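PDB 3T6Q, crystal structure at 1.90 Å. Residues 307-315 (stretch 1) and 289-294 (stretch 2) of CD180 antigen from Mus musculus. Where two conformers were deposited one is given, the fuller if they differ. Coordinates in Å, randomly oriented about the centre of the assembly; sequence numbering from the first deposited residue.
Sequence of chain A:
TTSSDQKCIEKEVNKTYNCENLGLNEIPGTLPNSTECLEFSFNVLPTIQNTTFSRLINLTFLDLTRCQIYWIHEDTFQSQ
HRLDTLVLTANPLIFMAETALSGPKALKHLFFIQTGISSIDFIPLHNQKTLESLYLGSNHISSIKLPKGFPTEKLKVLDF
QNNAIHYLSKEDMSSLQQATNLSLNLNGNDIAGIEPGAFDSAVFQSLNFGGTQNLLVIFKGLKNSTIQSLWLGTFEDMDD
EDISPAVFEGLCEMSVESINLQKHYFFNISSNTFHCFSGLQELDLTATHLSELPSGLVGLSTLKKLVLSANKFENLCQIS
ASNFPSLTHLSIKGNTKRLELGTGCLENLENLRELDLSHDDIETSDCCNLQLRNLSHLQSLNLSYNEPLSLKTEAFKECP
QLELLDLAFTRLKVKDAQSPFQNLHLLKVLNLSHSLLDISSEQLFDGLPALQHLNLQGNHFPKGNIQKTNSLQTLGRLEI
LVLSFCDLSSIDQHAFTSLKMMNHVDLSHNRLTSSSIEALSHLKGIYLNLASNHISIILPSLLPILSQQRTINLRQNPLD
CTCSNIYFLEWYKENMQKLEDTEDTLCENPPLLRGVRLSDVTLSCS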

ATOM      1  N   VAL A 307      33.221  10.208  13.027  1.00 13.95           N
ATOM      2  CA  VAL A 307      32.331   9.815  14.084  1.00 14.46           C
ATOM      3  C   VAL A 307      32.545   8.323  14.343  1.00 13.61           C
ATOM      4  O   VAL A 307      32.333   7.499  13.435  1.00 15.08           O
ATOM      5  CB  VAL A 307      30.864  10.051  13.709  1.00 14.81           C
ATOM      6  CG1 VAL A 307      29.936   9.564  14.862  1.00 14.67           C
ATOM      7  CG2 VAL A 307      30.595  11.542  13.413  1.00 15.42           C
ATOM      8  N   LEU A 308      32.953   7.974  15.556  1.00 13.74           N
ATOM      9  CA  LEU A 308      33.185   6.530  15.935  1.00 13.70           C
ATOM     10  C   LEU A 308      32.324   6.163  17.146  1.00 14.29           C
ATOM     11  O   LEU A 308      32.644   5.260  17.922  1.00 14.36           O
ATOM     12  CB  LEU A 308      34.651   6.335  16.315  1.00 14.60           C
ATOM     13  CG  LEU A 308      35.704   6.615  15.205  1.00 17.47           C
ATOM     14  CD1 LEU A 308      37.133   6.492  15.734  1.00 20.06           C
ATOM     15  CD2 LEU A 308      35.483   5.702  14.033  1.00 17.62           C
ATOM     16  N   SER A 309      31.254   6.916  17.317  1.00 15.39           N
ATOM     17  CA  SER A 309      30.313   6.691  18.435  1.00 14.10           C
ATOM     18  C   SER A 309      29.688   5.306  18.395  1.00 14.73           C
ATOM     19  O   SER A 309      29.529   4.705  17.309  1.00 14.97           O
ATOM     20  CB  SER A 309      29.225   7.749  18.340  1.00 15.01           C
ATOM     21  OG  SER A 309      29.822   9.034  18.481  1.00 17.52           O
ATOM     22  N   ALA A 310      29.315   4.824  19.586  1.00 14.90           N
ATOM     23  CA  ALA A 310      28.493   3.636  19.762  1.00 13.95           C
ATOM     24  C   ALA A 310      29.201   2.360  19.297  1.00 13.57           C
ATOM     25  O   ALA A 310      28.558   1.393  18.916  1.00 17.05           O
ATOM     26  CB  ALA A 310      27.100   3.807  19.122  1.00 13.85           C
ATOM     27  N   ASN A 311      30.527   2.387  19.331  1.00 14.51           N
ATOM     28  CA  ASN A 311      31.352   1.232  19.005  1.00 15.65           C
ATOM     29  C   ASN A 311      31.824   0.569  20.299  1.00 15.24           C
ATOM     30  O   ASN A 311      31.244   0.860  21.359  1.00 17.21           O
ATOM     31  CB  ASN A 311      32.471   1.708  18.093  1.00 14.22           C
ATOM     32  CG  ASN A 311      31.956   1.835  16.670  1.00 16.97           C
ATOM     33  OD1 ASN A 311      31.323   0.914  16.185  1.00 16.71           O
ATOM     34  ND2 ASN A 311      32.063   3.020  16.082  1.00 16.05           N
ATOM     35  N   LYS A 312      32.876  -0.255  20.250  1.00 18.05           N
ATOM     36  CA  LYS A 312      33.252  -1.015  21.434  1.00 17.97           C
ATOM     37  C   LYS A 312      34.748  -1.040  21.681  1.00 19.98           C
ATOM     38  O   LYS A 312      35.318  -2.071  21.949  1.00 18.22           O
ATOM     39  CB  LYS A 312      32.619  -2.429  21.484  1.00 23.90           C
ATOM     40  CG  LYS A 312      32.611  -3.153  20.168  1.00 29.80           C
ATOM     41  CD  LYS A 312      31.874  -4.502  20.208  1.00 37.28           C
ATOM     42  CE  LYS A 312      32.410  -5.389  19.064  1.00 41.33           C
ATOM     43  NZ  LYS A 312      31.678  -6.684  18.917  1.00 42.14           N
ATOM     44  N   PHE A 313      35.368   0.126  21.626  1.00 15.38           N
ATOM     45  CA  PHE A 313      36.795   0.248  21.972  1.00 19.96           C
ATOM     46  C   PHE A 313      36.985   0.042  23.453  1.00 20.13           C
ATOM     47  O   PHE A 313      36.088   0.402  24.250  1.00 22.54           O
ATOM     48  CB  PHE A 313      37.311   1.657  21.613  1.00 16.33           C
ATOM     49  CG  PHE A 313      37.117   1.997  20.140  1.00 17.36           C
ATOM     50  CD1 PHE A 313      37.906   1.388  19.160  1.00 18.41           C
ATOM     51  CD2 PHE A 313      36.098   2.866  19.736  1.00 20.34           C
ATOM     52  CE1 PHE A 313      37.679   1.653  17.802  1.00 21.85           C
ATOM     53  CE2 PHE A 313      35.874   3.150  18.397  1.00 21.21           C
ATOM     54  CZ  PHE A 313      36.663   2.548  17.423  1.00 19.34           C
ATOM     55  N   GLU A 314      38.143  -0.490  23.834  0.50 18.20           N
ATOM     56  CA  GLU A 314      38.524  -0.563  25.251  0.50 20.44           C
ATOM     57  C   GLU A 314      39.351   0.641  25.643  0.50 18.46           C
ATOM     58  O   GLU A 314      39.312   1.096  26.782  0.50 17.25           O
ATOM     59  CB  GLU A 314      39.341  -1.831  25.516  0.50 21.00           C
ATOM     60  CG  GLU A 314      38.495  -3.088  25.363  0.50 26.77           C
ATOM     61  CD  GLU A 314      39.339  -4.341  25.182  0.50 32.12           C
ATOM     62  OE1 GLU A 314      40.505  -4.366  25.652  0.50 33.92           O
ATOM     63  OE2 GLU A 314      38.826  -5.300  24.560  0.50 36.77           O
ATOM     64  N   ASN A 315      40.122   1.142  24.692  0.50 17.81           N
ATOM     65  CA  ASN A 315      41.079   2.209  24.971  0.50 18.17           C
ATOM     66  C   ASN A 315      40.989   3.209  23.811  0.50 18.67           C
ATOM     67  O   ASN A 315      40.674   2.826  22.684  0.50 18.12           O
ATOM     68  CB  ASN A 315      42.499   1.587  25.114  0.50 18.29           C
ATOM     69  CG  ASN A 315      43.519   2.522  25.760  0.50 18.06           C
ATOM     70  OD1 ASN A 315      44.146   2.173  26.764  0.50 20.53           O
ATOM     71  ND2 ASN A 315      43.702   3.695  25.185  0.50 15.86           N
TER
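Stretch 2 (289-294) HLSELP

Stretch 2 lies beside stretch 1 as an irregular segment without helix or strand, and from Asn311 onward the two segments run in the same sense: Leu290 is matched with Asn311 (CA to CA 5.3 Å) and Ser291 with Phe313 (CA to CA 4.4 Å), so both numberings rise together. His289 opens the segment with positive phi and psi (61/26), Leu290 is extended at -72/130, Ser291 bends at -110/-16, and Glu292 and Leu293 are extended again. Together the stretches bury 437 Å², both sides summed.

Two hydrogen bonds fix the register, both through the backbone of Leu290. Leu290 N donates to Asn311 OD1 at 3.2 Å, and Leu290 O accepts from Lys312 N at 2.7 Å, each with an angle of 156° at the hydrogen. His289 N is also 3.2 Å from Asn311 OD1, but the angle is too poor for a bond; that amide instead donates to water 1 (N to water O 3.0 Å), which in turn donates to Ala310 O (water O to O 2.9 Å). The Asn311 amide is further steadied within its own stretch by a weak bond from ND2 to Leu308 O at 3.0 Å.

The apolar contacts gather around Leu308 and Phe313. Leu308 reaches two leucines, CD2 to Leu290 CD1 at 4.1 Å and CD1 to Leu293 CD1 at 4.3 Å. Phe313 CZ lies 3.9 Å from Leu290 CB.

Backbone atoms also surround the Phe313 ring: Leu290 O sits over one face, Leu293 N lies near its plane at the edge, and Ser291 O approaches Phe313 CD1 to 3.4 Å.

Lys312 CE packs 3.5 Å from His289 O, and water 2 donates to Ser291 O (water O to O 2.7 Å) and, weakly, to Glu314 OE2 (water O to OE2 3.2 Å).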

ATOM      1  N   HIS A 289      30.262  -1.924  15.130  1.00 16.25           N
ATOM      2  CA  HIS A 289      30.943  -3.056  15.851  1.00 18.92           C
ATOM      3  C   HIS A 289      32.454  -2.975  15.860  1.00 17.37           C
ATOM      4  O   HIS A 289      33.137  -3.993  15.930  1.00 18.71           O
ATOM      5  CB  HIS A 289      30.484  -4.390  15.289  1.00 20.13           C
ATOM      6  CG  HIS A 289      28.990  -4.531  15.262  1.00 26.65           C
ATOM      7  ND1 HIS A 289      28.296  -5.092  16.280  1.00 30.75           N
ATOM      8  CD2 HIS A 289      28.037  -4.071  14.336  1.00 27.38           C
ATOM      9  CE1 HIS A 289      26.973  -5.041  16.000  1.00 28.70           C
ATOM     10  NE2 HIS A 289      26.820  -4.427  14.805  1.00 28.20           N
ATOM     11  N   LEU A 290      33.004  -1.771  15.755  1.00 16.75           N
ATOM     12  CA  LEU A 290      34.468  -1.586  15.847  1.00 16.39           C
ATOM     13  C   LEU A 290      35.005  -1.774  17.263  1.00 18.40           C
ATOM     14  O   LEU A 290      34.477  -1.167  18.219  1.00 16.90           O
ATOM     15  CB  LEU A 290      34.869  -0.175  15.352  1.00 15.68           C
ATOM     16  CG  LEU A 290      34.621   0.202  13.883  1.00 18.23           C
ATOM     17  CD1 LEU A 290      34.841   1.720  13.600  1.00 18.07           C
ATOM     18  CD2 LEU A 290      35.524  -0.652  13.012  1.00 18.07           C
ATOM     19  N   SER A 291      36.053  -2.586  17.400  0.50 17.27           N
ATOM     20  CA  SER A 291      36.731  -2.760  18.701  0.50 19.43           C
ATOM     21  C   SER A 291      38.114  -2.107  18.658  0.50 21.27           C
ATOM     22  O   SER A 291      38.746  -1.885  19.696  0.50 18.73           O
ATOM     23  CB  SER A 291      36.868  -4.245  19.041  0.50 19.43           C
ATOM     24  OG  SER A 291      37.562  -4.902  17.999  0.50 16.00           O
ATOM     25  N   GLU A 292      38.596  -1.819  17.444  1.00 20.64           N
ATOM     26  CA  GLU A 292      39.907  -1.167  17.253  1.00 23.06           C
ATOM     27  C   GLU A 292      40.056  -0.836  15.760  1.00 21.97           C
ATOM     28  O   GLU A 292      39.352  -1.423  14.925  1.00 24.87           O
ATOM     29  CB  GLU A 292      41.104  -2.069  17.703  1.00 26.05           C
ATOM     30  CG  GLU A 292      41.366  -3.321  16.861  1.00 32.73           C
ATOM     31  CD  GLU A 292      42.578  -4.106  17.359  1.00 41.35           C
ATOM     32  OE1 GLU A 292      43.638  -4.057  16.714  1.00 51.96           O
ATOM     33  OE2 GLU A 292      42.490  -4.752  18.416  1.00 45.30           O
ATOM     34  N   LEU A 293      40.994   0.055  15.460  1.00 22.05           N
ATOM     35  CA  LEU A 293      41.372   0.373  14.085  1.00 22.36           C
ATOM     36  C   LEU A 293      42.872   0.130  13.953  1.00 21.27           C
ATOM     37  O   LEU A 293      43.633   0.456  14.844  1.00 18.77           O
ATOM     38  CB  LEU A 293      41.015   1.828  13.723  1.00 20.82           C
ATOM     39  CG  LEU A 293      39.530   2.245  13.685  1.00 21.01           C
ATOM     40  CD1 LEU A 293      39.411   3.714  13.453  1.00 21.05           C
ATOM     41  CD2 LEU A 293      38.770   1.521  12.561  1.00 21.13           C
ATOM     42  N   PRO A 294      43.293  -0.479  12.836  1.00 23.29           N
ATOM     43  CA  PRO A 294      44.715  -0.757  12.606  1.00 22.89           C
ATOM     44  C   PRO A 294      45.442   0.548  12.338  1.00 22.43           C
ATOM     45  O   PRO A 294      44.806   1.512  11.898  1.00 24.62           O
ATOM     46  CB  PRO A 294      44.691  -1.619  11.332  1.00 22.91           C
ATOM     47  CG  PRO A 294      43.389  -1.271  10.673  1.00 24.42           C
ATOM     48  CD  PRO A 294      42.427  -1.051  11.803  1.00 19.17           C
TER
HETATM   49  O   HOH W   1      28.776  -1.153  17.582  1.00 16.94           O
HETATM   50  O   HOH W   2      38.931  -3.626  21.782  1.00 41.55           O